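Local coordinates for protein putative glycosyl hydrolase (PDB 3K11) that is a putative glycoside hydrolase of family 88, probably cleaving glycosidic bonds in carbohydrates, though its substrate has not been established, at residues T23-L27 against Q355-H359; P48-K54 against D68-E73; R74-R78 against V394-Y400. All blocks are in the same frame, centred on the assembly; numbering follows the deposited sequence. Where two conformers were deposited one is given.

Contact 1: T23-L27 against Q355-H359; sequences TYGDL and QLGWH. With EDO (1,2-ethanediol), chain C; EDO (1,2-ethanediol), chain S.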
ATOM      1  N   THR A  23      13.741 -11.543  16.899  0.50 26.29           N
ATOM      2  CA  THR A  23      13.233 -12.009  18.190  0.50 25.40           C
ATOM      3  C   THR A  23      11.825 -11.437  18.417  0.50 26.22           C
ATOM      4  O   THR A  23      11.460 -10.420  17.829  0.50 26.91           O
ATOM      5  CB  THR A  23      14.162 -11.612  19.345  0.50 25.86           C
ATOM      6  OG1 THR A  23      14.390 -10.207  19.305  0.50 21.87           O
ATOM      7  CG2 THR A  23      15.508 -12.351  19.249  0.50 24.01           C
ATOM      8  N   TYR A  24      11.032 -12.132  19.231  1.00 24.43           N
ATOM      9  CA  TYR A  24       9.661 -11.738  19.538  1.00 23.65           C
ATOM     10  C   TYR A  24       9.369 -12.167  20.972  1.00 23.34           C
ATOM     11  O   TYR A  24       9.947 -13.103  21.467  1.00 25.23           O
ATOM     12  CB  TYR A  24       8.651 -12.441  18.597  1.00 22.81           C
ATOM     13  CG  TYR A  24       7.225 -11.971  18.835  1.00 21.46           C
ATOM     14  CD1 TYR A  24       6.736 -10.816  18.216  1.00 21.43           C
ATOM     15  CD2 TYR A  24       6.399 -12.619  19.747  1.00 23.00           C
ATOM     16  CE1 TYR A  24       5.470 -10.354  18.511  1.00 22.81           C
ATOM     17  CE2 TYR A  24       5.103 -12.165  20.012  1.00 23.64           C
ATOM     18  CZ  TYR A  24       4.665 -11.017  19.414  1.00 25.96           C
ATOM     19  OH  TYR A  24       3.418 -10.544  19.678  1.00 23.27           O
ATOM     20  N   GLY A  25       8.519 -11.418  21.667  1.00 23.28           N
ATOM     21  CA  GLY A  25       7.997 -11.883  22.940  1.00 24.37           C
ATOM     22  C   GLY A  25       8.600 -11.175  24.134  1.00 24.17           C
ATOM     23  O   GLY A  25       8.864  -9.969  24.111  1.00 26.29           O
ATOM     24  N   ASP A  26       8.822 -11.963  25.162  1.00 24.22           N
ATOM     25  CA  ASP A  26       9.342 -11.458  26.422  1.00 28.18           C
ATOM     26  C   ASP A  26      10.627 -10.673  26.238  1.00 28.81           C
ATOM     27  O   ASP A  26      11.467 -11.014  25.403  1.00 28.59           O
ATOM     28  CB  ASP A  26       9.638 -12.616  27.376  1.00 31.77           C
ATOM     29  CG  ASP A  26       8.374 -13.328  27.890  1.00 40.15           C
ATOM     30  OD1 ASP A  26       7.274 -12.754  27.914  1.00 34.07           O
ATOM     31  OD2 ASP A  26       8.523 -14.495  28.303  1.00 45.51           O
ATOM     32  N   LEU A  27      10.761  -9.633  27.062  1.00 25.96           N
ATOM     33  CA  LEU A  27      11.897  -8.762  27.094  1.00 26.94           C
ATOM     34  C   LEU A  27      12.083  -8.387  28.575  1.00 29.00           C
ATOM     35  O   LEU A  27      11.107  -8.004  29.233  1.00 29.86           O
ATOM     36  CB  LEU A  27      11.550  -7.547  26.261  1.00 27.15           C
ATOM     37  CG  LEU A  27      12.585  -6.458  26.068  1.00 31.01           C
ATOM     38  CD1 LEU A  27      13.806  -7.089  25.373  1.00 28.32           C
ATOM     39  CD2 LEU A  27      11.935  -5.267  25.257  1.00 25.74           C
ATOM     40  N   GLN A 355       7.539  -2.605  22.141  1.00 23.14           N
ATOM     41  CA  GLN A 355       8.288  -3.797  22.488  1.00 20.54           C
ATOM     42  C   GLN A 355       8.837  -4.523  21.239  1.00 23.30           C
ATOM     43  O   GLN A 355       9.999  -4.931  21.206  1.00 25.30           O
ATOM     44  CB  GLN A 355       7.396  -4.721  23.318  1.00 23.32           C
ATOM     45  CG  GLN A 355       8.123  -5.978  23.856  1.00 25.68           C
ATOM     46  CD  GLN A 355       7.737  -6.357  25.259  1.00 26.11           C
ATOM     47  OE1 GLN A 355       7.348  -5.514  26.065  1.00 27.69           O
ATOM     48  NE2 GLN A 355       7.930  -7.619  25.594  1.00 24.27           N
ATOM     49  N   LEU A 356       8.004  -4.688  20.230  1.00 22.56           N
ATOM     50  CA  LEU A 356       8.397  -5.323  18.973  1.00 22.73           C
ATOM     51  C   LEU A 356       9.453  -4.469  18.304  1.00 22.58           C
ATOM     52  O   LEU A 356      10.448  -4.974  17.738  1.00 22.66           O
ATOM     53  CB  LEU A 356       7.197  -5.466  18.041  1.00 21.57           C
ATOM     54  CG  LEU A 356       7.519  -5.981  16.642  1.00 25.08           C
ATOM     55  CD1 LEU A 356       8.189  -7.384  16.678  1.00 21.14           C
ATOM     56  CD2 LEU A 356       6.302  -5.954  15.712  1.00 20.72           C
ATOM     57  N   GLY A 357       9.236  -3.159  18.296  1.00 24.73           N
ATOM     58  CA  GLY A 357      10.251  -2.269  17.725  1.00 24.25           C
ATOM     59  C   GLY A 357      11.599  -2.390  18.399  1.00 23.08           C
ATOM     60  O   GLY A 357      12.634  -2.309  17.721  1.00 24.94           O
ATOM     61  N   TRP A 358      11.611  -2.553  19.731  1.00 24.56           N
ATOM     62  CA  TRP A 358      12.850  -2.784  20.460  1.00 24.42           C
ATOM     63  C   TRP A 358      13.506  -4.115  20.049  1.00 21.59           C
ATOM     64  O   TRP A 358      14.708  -4.163  19.833  1.00 24.37           O
ATOM     65  CB  TRP A 358      12.692  -2.694  22.008  1.00 25.54           C
ATOM     66  CG  TRP A 358      14.072  -2.926  22.623  1.00 22.80           C
ATOM     67  CD1 TRP A 358      14.525  -4.082  23.108  1.00 24.09           C
ATOM     68  CD2 TRP A 358      15.198  -2.050  22.557  1.00 26.34           C
ATOM     69  NE1 TRP A 358      15.834  -3.974  23.461  1.00 25.39           N
ATOM     70  CE2 TRP A 358      16.292  -2.747  23.095  1.00 23.48           C
ATOM     71  CE3 TRP A 358      15.392  -0.755  22.079  1.00 25.89           C
ATOM     72  CZ2 TRP A 358      17.550  -2.173  23.258  1.00 23.53           C
ATOM     73  CZ3 TRP A 358      16.654  -0.188  22.198  1.00 27.02           C
ATOM     74  CH2 TRP A 358      17.725  -0.904  22.755  1.00 24.37           C
ATOM     75  N   HIS A 359      12.730  -5.188  19.943  1.00 23.42           N
ATOM     76  CA  HIS A 359      13.289  -6.462  19.476  1.00 24.60           C
ATOM     77  C   HIS A 359      13.983  -6.278  18.128  1.00 25.01           C
ATOM     78  O   HIS A 359      15.089  -6.803  17.897  1.00 25.17           O
ATOM     79  CB  HIS A 359      12.204  -7.528  19.339  1.00 24.33           C
ATOM     80  CG  HIS A 359      11.805  -8.170  20.632  1.00 27.06           C
ATOM     81  ND1 HIS A 359      12.697  -8.842  21.443  1.00 34.13           N
ATOM     82  CD2 HIS A 359      10.602  -8.252  21.247  1.00 27.23           C
ATOM     83  CE1 HIS A 359      12.053  -9.307  22.504  1.00 32.25           C
ATOM     84  NE2 HIS A 359      10.776  -8.982  22.398  1.00 26.03           N
TER
HETATM   85  C1  EDO C   2      10.115 -10.606  14.855  1.00 31.34           C
HETATM   86  O1  EDO C   2      11.380  -9.978  15.110  1.00 29.71           O
HETATM   87  C2  EDO C   2       9.826 -10.557  13.381  1.00 28.09           C
HETATM   88  O2  EDO C   2      10.737 -11.379  12.597  1.00 27.94           O
HETATM   89  C1  EDO S  18       7.534 -16.005  21.369  1.00 64.63           C
HETATM   90  O1  EDO S  18       6.581 -16.818  20.626  1.00 54.32           O
HETATM   91  C2  EDO S  18       8.968 -16.538  21.311  1.00 68.45           C
HETATM   92  O2  EDO S  18       9.627 -16.259  20.053  1.00 64.34           O
HETATM   93  O   HOH W   1      15.496  -9.183  16.431  1.00 35.41           O
HETATM   94  O   HOH W   2      16.477  -8.700  19.370  1.00 37.57           O
HETATM   95  O   HOH W   3       8.187  -8.609  28.380  0.50 17.53           O
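The carbonyl oxygen Gly25 O takes two donors, His359 NE2 at 2.8 Å and Gln355 NE2 at 2.9 Å, which reach it from opposite faces of its carbonyl plane. Both bonds are nearly straight, at 169° and 160°, and Gly25 O lies close to the imidazole plane and exactly in the amide plane, which fixes the turn of both groups. Gln355 OE1 is held in turn by Tyr428. At its backbone angles a side chain on Gly25 would jam against the preceding carbonyl.

In the (alpha/alpha)6-barrel fold of family 88, the loop before helix 29-45 lies against helix 347-362, with one helical turn separating the two donors. His359 sets CG beside its backbone N, opposite the carbonyl carbon (chi1 -80°), which directs the ring to the loop and brings the Thr23-Tyr24 backbone over one face. A leucine in its place would probably leave Gly25 O with Gln355 NE2 alone of these two donors, and that backbone without its flat support.

Leu27 CD2 meets Trp358 CD1 at 3.6 Å, the leucine side chain running perpendicular to the tryptophan. Tyr24 turns its hydroxyl to Asp383 of the second subunit. A water joins Leu27 N to Gln355 NE2.

Contact 2: P48-K54 against D68-E73; sequences PARVVDK and DEAQLE. With EDO (1,2-ethanediol), chain Q.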
ATOM      1  N   PRO A  48      36.877   9.940  21.610  1.00 25.19           N
ATOM      2  CA  PRO A  48      37.917  10.406  22.530  1.00 24.16           C
ATOM      3  C   PRO A  48      37.826  11.902  22.824  1.00 24.69           C
ATOM      4  O   PRO A  48      37.621  12.686  21.940  1.00 28.02           O
ATOM      5  CB  PRO A  48      39.217  10.065  21.803  1.00 24.14           C
ATOM      6  CG  PRO A  48      38.862  10.017  20.342  1.00 24.27           C
ATOM      7  CD  PRO A  48      37.464   9.437  20.347  1.00 24.93           C
ATOM      8  N   ALA A  49      37.997  12.268  24.079  1.00 26.06           N
ATOM      9  CA  ALA A  49      37.965  13.664  24.476  1.00 25.95           C
ATOM     10  C   ALA A  49      39.386  14.143  24.680  1.00 24.82           C
ATOM     11  O   ALA A  49      39.819  14.337  25.811  1.00 24.75           O
ATOM     12  CB  ALA A  49      37.110  13.828  25.761  1.00 24.11           C
ATOM     13  N   ARG A  50      40.136  14.306  23.590  1.00 23.38           N
ATOM     14  CA  ARG A  50      41.516  14.783  23.668  1.00 23.38           C
ATOM     15  C   ARG A  50      41.826  15.639  22.480  1.00 21.73           C
ATOM     16  O   ARG A  50      41.193  15.500  21.426  1.00 22.50           O
ATOM     17  CB  ARG A  50      42.538  13.637  23.571  1.00 25.75           C
ATOM     18  CG  ARG A  50      42.219  12.423  24.339  1.00 31.89           C
ATOM     19  CD  ARG A  50      43.370  11.428  24.332  1.00 30.48           C
ATOM     20  NE  ARG A  50      43.068  10.392  25.298  1.00 32.70           N
ATOM     21  CZ  ARG A  50      42.333   9.323  25.055  1.00 31.80           C
ATOM     22  NH1 ARG A  50      41.860   9.067  23.844  1.00 31.45           N
ATOM     23  NH2 ARG A  50      42.135   8.446  26.027  1.00 41.75           N
ATOM     24  N   VAL A  51      42.830  16.481  22.661  1.00 20.86           N
ATOM     25  CA  VAL A  51      43.419  17.289  21.591  1.00 21.83           C
ATOM     26  C   VAL A  51      44.719  16.615  21.174  1.00 22.32           C
ATOM     27  O   VAL A  51      45.522  16.221  22.018  1.00 20.86           O
ATOM     28  CB  VAL A  51      43.663  18.750  22.038  1.00 21.61           C
ATOM     29  CG1 VAL A  51      44.352  19.574  20.962  1.00 20.70           C
ATOM     30  CG2 VAL A  51      42.303  19.393  22.439  1.00 21.49           C
ATOM     31  N   VAL A  52      44.929  16.478  19.862  1.00 21.71           N
ATOM     32  CA  VAL A  52      46.165  15.891  19.364  1.00 20.07           C
ATOM     33  C   VAL A  52      46.710  16.732  18.214  1.00 23.03           C
ATOM     34  O   VAL A  52      46.003  17.537  17.624  1.00 21.20           O
ATOM     35  CB  VAL A  52      45.939  14.458  18.823  1.00 21.89           C
ATOM     36  CG1 VAL A  52      45.345  13.536  19.907  1.00 18.79           C
ATOM     37  CG2 VAL A  52      45.018  14.490  17.602  1.00 18.28           C
ATOM     38  N   ASP A  53      47.981  16.526  17.917  1.00 22.39           N
ATOM     39  CA  ASP A  53      48.610  17.084  16.729  1.00 22.35           C
ATOM     40  C   ASP A  53      48.052  16.344  15.517  1.00 24.76           C
ATOM     41  O   ASP A  53      48.057  15.095  15.466  1.00 24.78           O
ATOM     42  CB  ASP A  53      50.097  16.888  16.808  1.00 22.86           C
ATOM     43  CG  ASP A  53      50.813  17.449  15.590  1.00 27.00           C
ATOM     44  OD1 ASP A  53      50.705  16.862  14.492  1.00 24.48           O
ATOM     45  OD2 ASP A  53      51.485  18.457  15.758  1.00 29.49           O
ATOM     46  N   LYS A  54      47.542  17.107  14.559  1.00 21.55           N
ATOM     47  CA  LYS A  54      46.872  16.528  13.421  1.00 25.41           C
ATOM     48  C   LYS A  54      47.787  15.716  12.514  1.00 24.31           C
ATOM     49  O   LYS A  54      47.296  14.883  11.764  1.00 27.82           O
ATOM     50  CB  LYS A  54      46.158  17.602  12.602  1.00 29.18           C
ATOM     51  CG  LYS A  54      47.070  18.550  11.917  1.00 30.84           C
ATOM     52  CD  LYS A  54      46.276  19.715  11.347  1.00 34.66           C
ATOM     53  CE  LYS A  54      47.177  20.689  10.593  1.00 45.00           C
ATOM     54  NZ  LYS A  54      46.480  21.993  10.254  1.00 47.27           N
ATOM     55  N   ASP A  68      47.685  25.925  14.989  0.70 25.89           N
ATOM     56  CA  ASP A  68      46.755  25.348  14.007  0.70 28.97           C
ATOM     57  C   ASP A  68      47.032  23.855  13.690  0.70 25.42           C
ATOM     58  O   ASP A  68      46.360  23.271  12.865  0.70 31.72           O
ATOM     59  CB  ASP A  68      46.653  26.214  12.727  0.70 31.45           C
ATOM     60  CG  ASP A  68      47.984  26.345  11.970  0.70 37.74           C
ATOM     61  OD1 ASP A  68      48.837  25.436  12.062  0.70 42.97           O
ATOM     62  OD2 ASP A  68      48.175  27.375  11.283  0.70 51.05           O
ATOM     63  N   GLU A  69      48.002  23.260  14.359  1.00 26.97           N
ATOM     64  CA  GLU A  69      48.242  21.810  14.261  1.00 27.62           C
ATOM     65  C   GLU A  69      47.264  21.033  15.141  1.00 27.48           C
ATOM     66  O   GLU A  69      47.104  19.838  14.933  1.00 27.38           O
ATOM     67  CB  GLU A  69      49.680  21.450  14.678  1.00 29.85           C
ATOM     68  CG  GLU A  69      50.031  21.500  16.207  1.00 29.63           C
ATOM     69  CD  GLU A  69      50.055  22.893  16.806  1.00 37.97           C
ATOM     70  OE1 GLU A  69      50.231  23.855  16.015  1.00 32.07           O
ATOM     71  OE2 GLU A  69      49.906  23.017  18.065  1.00 30.66           O
ATOM     72  N   ALA A  70      46.649  21.686  16.135  1.00 26.08           N
ATOM     73  CA  ALA A  70      45.800  20.991  17.115  1.00 25.39           C
ATOM     74  C   ALA A  70      44.431  20.666  16.536  1.00 25.66           C
ATOM     75  O   ALA A  70      43.840  21.500  15.809  1.00 22.53           O
ATOM     76  CB  ALA A  70      45.652  21.849  18.380  1.00 24.80           C
ATOM     77  N   GLN A  71      43.924  19.454  16.841  1.00 20.95           N
ATOM     78  CA  GLN A  71      42.583  19.089  16.491  1.00 22.62           C
ATOM     79  C   GLN A  71      42.048  18.138  17.555  1.00 21.98           C
ATOM     80  O   GLN A  71      42.816  17.510  18.278  1.00 22.06           O
ATOM     81  CB  GLN A  71      42.528  18.413  15.135  1.00 22.20           C
ATOM     82  CG  GLN A  71      43.261  17.092  15.093  1.00 22.18           C
ATOM     83  CD  GLN A  71      43.086  16.339  13.801  1.00 29.98           C
ATOM     84  OE1 GLN A  71      42.640  16.893  12.785  1.00 28.12           O
ATOM     85  NE2 GLN A  71      43.414  15.054  13.835  1.00 25.50           N
ATOM     86  N   LEU A  72      40.746  17.995  17.609  1.00 23.04           N
ATOM     87  CA  LEU A  72      40.154  16.964  18.451  1.00 23.31           C
ATOM     88  C   LEU A  72      40.554  15.619  17.836  1.00 23.48           C
ATOM     89  O   LEU A  72      40.521  15.454  16.609  1.00 22.73           O
ATOM     90  CB  LEU A  72      38.638  17.116  18.470  1.00 24.71           C
ATOM     91  CG  LEU A  72      38.054  18.441  18.991  1.00 24.61           C
ATOM     92  CD1 LEU A  72      36.574  18.380  19.020  1.00 23.41           C
ATOM     93  CD2 LEU A  72      38.662  18.750  20.387  1.00 21.50           C
ATOM     94  N   GLU A  73      40.954  14.675  18.668  1.00 22.52           N
ATOM     95  CA  GLU A  73      41.316  13.343  18.191  1.00 22.20           C
ATOM     96  C   GLU A  73      40.137  12.737  17.436  1.00 22.86           C
ATOM     97  O   GLU A  73      38.987  12.770  17.918  1.00 24.24           O
ATOM     98  CB  GLU A  73      41.706  12.442  19.380  1.00 23.89           C
ATOM     99  CG  GLU A  73      42.099  11.056  18.915  1.00 23.87           C
ATOM    100  CD  GLU A  73      42.518  10.148  20.011  1.00 25.80           C
ATOM    101  OE1 GLU A  73      42.363  10.515  21.183  1.00 24.77           O
ATOM    102  OE2 GLU A  73      42.960   9.030  19.676  1.00 27.81           O
TER
HETATM  103  C1  EDO Q  16      43.338  22.695  10.695  1.00 77.30           C
HETATM  104  O1  EDO Q  16      43.855  23.413  11.823  1.00 74.29           O
HETATM  105  C2  EDO Q  16      43.672  23.442   9.418  1.00 76.97           C
HETATM  106  O2  EDO Q  16      42.687  24.449   9.223  1.00 74.92           O
HETATM  107  O   HOH W   4      36.853  13.545  19.246  1.00 30.08           O
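An antiparallel strand pairing joins 51-53 to 70-72 in a small three-stranded sheet, where 51-53 is central, with 59-60 along its other edge. The register rests on Val52 and Gln71, a hydrogen-bonded pair: Val52 N reaches Gln71 O at 2.8 Å and Gln71 N returns to Val52 O at 2.9 Å. Backbone bonds from Glu73 N to Arg50 O and from Lys54 N to Glu69 O extend the pairing at its two ends. The strand axes run at 134°, well short of straight antiparallel.

Apolar contact is modest: Val51 CG1 touches Ala70 CB at 3.7 Å, while Leu72 packs on helices 101-128 and 133-139.

The Arg50 and Glu73 chains run alongside one another in the same direction, and Arg50 NH1 donates to Glu73 OE1 at 3.1 Å in a salt bridge, at the guanidinium edge and on the syn side of the carboxylate, the two planes 54° apart. The same oxygen lies against Pro48 CB. At the far end the Lys54 chain, extended beyond CG, runs along the Glu69 backbone until NZ donates to Asp68 O at 2.9 Å; this carbonyl also accepts from a bound ethanediol, O1 lying 2.7 Å from Asp68 O.

Contact 3: R74-R78 against V394-Y400; sequences RGAFR and VYAAHGY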
ATOM      1  N   ARG A  74      40.392  12.167  16.261  1.00 22.23           N
ATOM      2  CA  ARG A  74      39.303  11.664  15.470  1.00 22.22           C
ATOM      3  C   ARG A  74      38.991  10.223  15.837  1.00 25.64           C
ATOM      4  O   ARG A  74      39.779   9.334  15.567  1.00 28.58           O
ATOM      5  CB  ARG A  74      39.660  11.751  13.997  1.00 23.59           C
ATOM      6  CG  ARG A  74      40.068  13.124  13.505  1.00 27.41           C
ATOM      7  CD  ARG A  74      38.994  14.060  13.665  1.00 27.48           C
ATOM      8  NE  ARG A  74      39.107  15.278  12.853  1.00 28.59           N
ATOM      9  CZ  ARG A  74      39.093  16.531  13.311  1.00 30.88           C
ATOM     10  NH1 ARG A  74      39.156  16.814  14.609  1.00 27.12           N
ATOM     11  NH2 ARG A  74      39.043  17.524  12.448  1.00 30.49           N
ATOM     12  N   GLY A  75      37.877  10.002  16.498  1.00 25.53           N
ATOM     13  CA  GLY A  75      37.335   8.653  16.709  1.00 26.17           C
ATOM     14  C   GLY A  75      36.319   8.428  15.606  1.00 28.38           C
ATOM     15  O   GLY A  75      36.276   9.197  14.663  1.00 30.97           O
ATOM     16  N   ALA A  76      35.489   7.396  15.703  1.00 29.07           N
ATOM     17  CA  ALA A  76      34.515   7.129  14.639  1.00 28.44           C
ATOM     18  C   ALA A  76      33.423   8.156  14.588  1.00 29.74           C
ATOM     19  O   ALA A  76      32.852   8.366  13.532  1.00 32.24           O
ATOM     20  CB  ALA A  76      33.899   5.693  14.787  1.00 28.58           C
ATOM     21  N   PHE A  77      33.116   8.823  15.711  1.00 27.36           N
ATOM     22  CA  PHE A  77      32.011   9.767  15.744  1.00 26.74           C
ATOM     23  C   PHE A  77      32.427  11.128  16.285  1.00 27.51           C
ATOM     24  O   PHE A  77      33.205  11.190  17.246  1.00 26.55           O
ATOM     25  CB  PHE A  77      30.929   9.215  16.638  1.00 25.87           C
ATOM     26  CG  PHE A  77      30.524   7.828  16.268  1.00 25.64           C
ATOM     27  CD1 PHE A  77      29.843   7.607  15.069  1.00 27.08           C
ATOM     28  CD2 PHE A  77      30.919   6.738  17.045  1.00 25.83           C
ATOM     29  CE1 PHE A  77      29.536   6.319  14.676  1.00 24.96           C
ATOM     30  CE2 PHE A  77      30.586   5.459  16.674  1.00 26.52           C
ATOM     31  CZ  PHE A  77      29.877   5.257  15.468  1.00 20.84           C
ATOM     32  N   ARG A  78      31.892  12.196  15.678  0.70 29.14           N
ATOM     33  CA  ARG A  78      32.202  13.590  16.062  0.70 27.21           C
ATOM     34  C   ARG A  78      31.486  13.908  17.362  0.70 27.41           C
ATOM     35  O   ARG A  78      30.344  13.478  17.567  0.70 28.42           O
ATOM     36  CB  ARG A  78      31.768  14.563  14.945  0.70 29.15           C
ATOM     37  CG  ARG A  78      32.590  14.471  13.666  0.70 27.57           C
ATOM     38  CD  ARG A  78      31.928  15.071  12.402  0.70 32.37           C
ATOM     39  NE  ARG A  78      30.765  14.257  11.991  0.70 41.64           N
ATOM     40  CZ  ARG A  78      29.519  14.702  11.755  0.70 37.56           C
ATOM     41  NH1 ARG A  78      29.207  16.006  11.802  0.70 40.97           N
ATOM     42  NH2 ARG A  78      28.573  13.824  11.436  0.70 28.71           N
ATOM     43  N   VAL A 394      27.298   1.421   9.272  1.00 23.33           N
ATOM     44  CA  VAL A 394      27.524   1.368  10.725  1.00 22.88           C
ATOM     45  C   VAL A 394      28.044   2.649  11.304  1.00 22.32           C
ATOM     46  O   VAL A 394      27.799   2.946  12.490  1.00 24.28           O
ATOM     47  CB  VAL A 394      28.456   0.204  11.097  1.00 25.20           C
ATOM     48  CG1 VAL A 394      27.724  -1.148  10.814  1.00 24.60           C
ATOM     49  CG2 VAL A 394      29.809   0.361  10.371  1.00 22.01           C
ATOM     50  N   TYR A 395      28.758   3.421  10.500  1.00 23.17           N
ATOM     51  CA  TYR A 395      29.270   4.682  10.991  1.00 21.39           C
ATOM     52  C   TYR A 395      28.344   5.894  10.850  1.00 24.77           C
ATOM     53  O   TYR A 395      28.746   7.004  11.188  1.00 25.37           O
ATOM     54  CB  TYR A 395      30.612   4.992  10.349  1.00 26.32           C
ATOM     55  CG  TYR A 395      31.658   3.996  10.778  1.00 26.63           C
ATOM     56  CD1 TYR A 395      32.051   3.935  12.107  1.00 32.14           C
ATOM     57  CD2 TYR A 395      32.220   3.093   9.872  1.00 27.59           C
ATOM     58  CE1 TYR A 395      32.979   3.029  12.538  1.00 31.62           C
ATOM     59  CE2 TYR A 395      33.167   2.164  10.308  1.00 28.66           C
ATOM     60  CZ  TYR A 395      33.532   2.151  11.651  1.00 33.92           C
ATOM     61  OH  TYR A 395      34.495   1.274  12.147  1.00 38.02           O
ATOM     62  N   ALA A 396      27.136   5.704  10.297  1.00 25.64           N
ATOM     63  CA  ALA A 396      26.112   6.748  10.327  1.00 23.71           C
ATOM     64  C   ALA A 396      25.849   6.986  11.798  1.00 22.94           C
ATOM     65  O   ALA A 396      25.369   6.077  12.502  1.00 23.24           O
ATOM     66  CB  ALA A 396      24.858   6.271   9.645  1.00 21.65           C
ATOM     67  N   ALA A 397      26.108   8.204  12.262  1.00 22.73           N
ATOM     68  CA  ALA A 397      26.044   8.499  13.695  1.00 23.47           C
ATOM     69  C   ALA A 397      24.602   8.535  14.240  1.00 24.02           C
ATOM     70  O   ALA A 397      24.348   8.478  15.453  1.00 22.18           O
ATOM     71  CB  ALA A 397      26.718   9.819  13.980  1.00 21.49           C
ATOM     72  N   HIS A 398      23.652   8.622  13.333  1.00 22.33           N
ATOM     73  CA  HIS A 398      22.256   8.823  13.668  1.00 24.58           C
ATOM     74  C   HIS A 398      21.652   7.668  14.393  1.00 25.76           C
ATOM     75  O   HIS A 398      20.582   7.821  14.964  1.00 26.66           O
ATOM     76  CB  HIS A 398      21.428   8.979  12.391  1.00 25.15           C
ATOM     77  CG  HIS A 398      21.995   9.961  11.438  1.00 23.39           C
ATOM     78  ND1 HIS A 398      23.059   9.666  10.626  1.00 25.90           N
ATOM     79  CD2 HIS A 398      21.671  11.257  11.193  1.00 26.11           C
ATOM     80  CE1 HIS A 398      23.370  10.745   9.928  1.00 24.28           C
ATOM     81  NE2 HIS A 398      22.514  11.702  10.221  1.00 24.56           N
ATOM     82  N   GLY A 399      22.277   6.489  14.305  1.00 23.40           N
ATOM     83  CA  GLY A 399      21.691   5.324  14.962  1.00 26.48           C
ATOM     84  C   GLY A 399      21.901   5.269  16.459  1.00 24.46           C
ATOM     85  O   GLY A 399      21.112   4.666  17.199  1.00 26.92           O
ATOM     86  N   TYR A 400      22.977   5.903  16.926  1.00 22.92           N
ATOM     87  CA  TYR A 400      23.474   5.618  18.281  1.00 23.56           C
ATOM     88  C   TYR A 400      22.597   6.220  19.387  1.00 22.19           C
ATOM     89  O   TYR A 400      22.187   5.488  20.315  1.00 22.92           O
ATOM     90  CB  TYR A 400      24.979   6.027  18.365  1.00 24.16           C
ATOM     91  CG  TYR A 400      25.754   5.076  17.495  1.00 26.30           C
ATOM     92  CD1 TYR A 400      26.110   3.823  17.969  1.00 25.22           C
ATOM     93  CD2 TYR A 400      25.940   5.334  16.149  1.00 23.58           C
ATOM     94  CE1 TYR A 400      26.707   2.867  17.129  1.00 23.04           C
ATOM     95  CE2 TYR A 400      26.561   4.379  15.302  1.00 25.92           C
ATOM     96  CZ  TYR A 400      26.942   3.164  15.812  1.00 26.50           C
ATOM     97  OH  TYR A 400      27.505   2.198  14.997  1.00 22.71           O
TER
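Phe77 and Tyr400 both set CG opposite their own carbonyl carbon and beside the backbone N (chi1 -53° and -68°), and these torsions bring the two rings together with their side chains crossing at about a right angle. The ring centroids are 4.6 Å apart and the planes 50° apart, an inclination that suits neither a parallel stack nor a T-shape. The nearest atoms are Phe77 CZ and Tyr400 CE2, at 3.4 Å, with the Phe77 rim lying over one face of the tyrosine.

Around the rest of the Phe77 ring the 394-400 loop supplies different kinds of surface. The carbonyl oxygen Tyr395 O comes to its edge, near the ring plane, 3.6 Å from Phe77 CE1, where it would meet the weakly positive hydrogens of the rim. Ala397 CB approaches Phe77 CD1 at 4.0 Å from an oblique direction. One residue earlier, Ala76 CB lies 3.6 Å from Tyr395 CE1.

Tyr400 is restrained at its far end: its hydroxyl donates to Val394 O at 2.6 Å, a bond that ties the start of helix 400-416 back to a residue six earlier in the loop leading into it. Val371 N also bonds to this hydroxyl.

The contact joins the loop between strand 70-72 and helix 82-98 to the one leading into helix 400-416. Trp84 stacks with Phe77, and Tyr42 of helix 29-45 touches both Phe77 and Tyr395. The third subunit covers part of the site, with Asp8 of that subunit packing on Phe77 and Ala397 and forming a salt bridge with Arg78.

Across the two segments the contact therefore depends on apolar and aromatic packing, while the hydrogen bond from Tyr400 to Val394 holds in place the surface against which Phe77 rests.

Contacts 2 and 3 are neighbours, their centres 18 Å apart, and they touch where Pro48 CD packs on Gly75 CA at 3.7 Å; segment 74-78 follows directly on 68-73, so the strand pairing runs straight into the aromatic contact. Contact 1 lies apart, its centre about 25 Å from that of contact 3 and 41 Å from that of contact 2. Helix 29-45 spans the gap: Val32 and Ile36 touch contact 1, and Val39, Tyr42 and Ile43 touch contact 3. Helix 400-416 also joins those two, beginning at Tyr400 and reaching Leu27 through Met410 and Leu414. Other subunits meet contacts 1 and 3 but not contact 2.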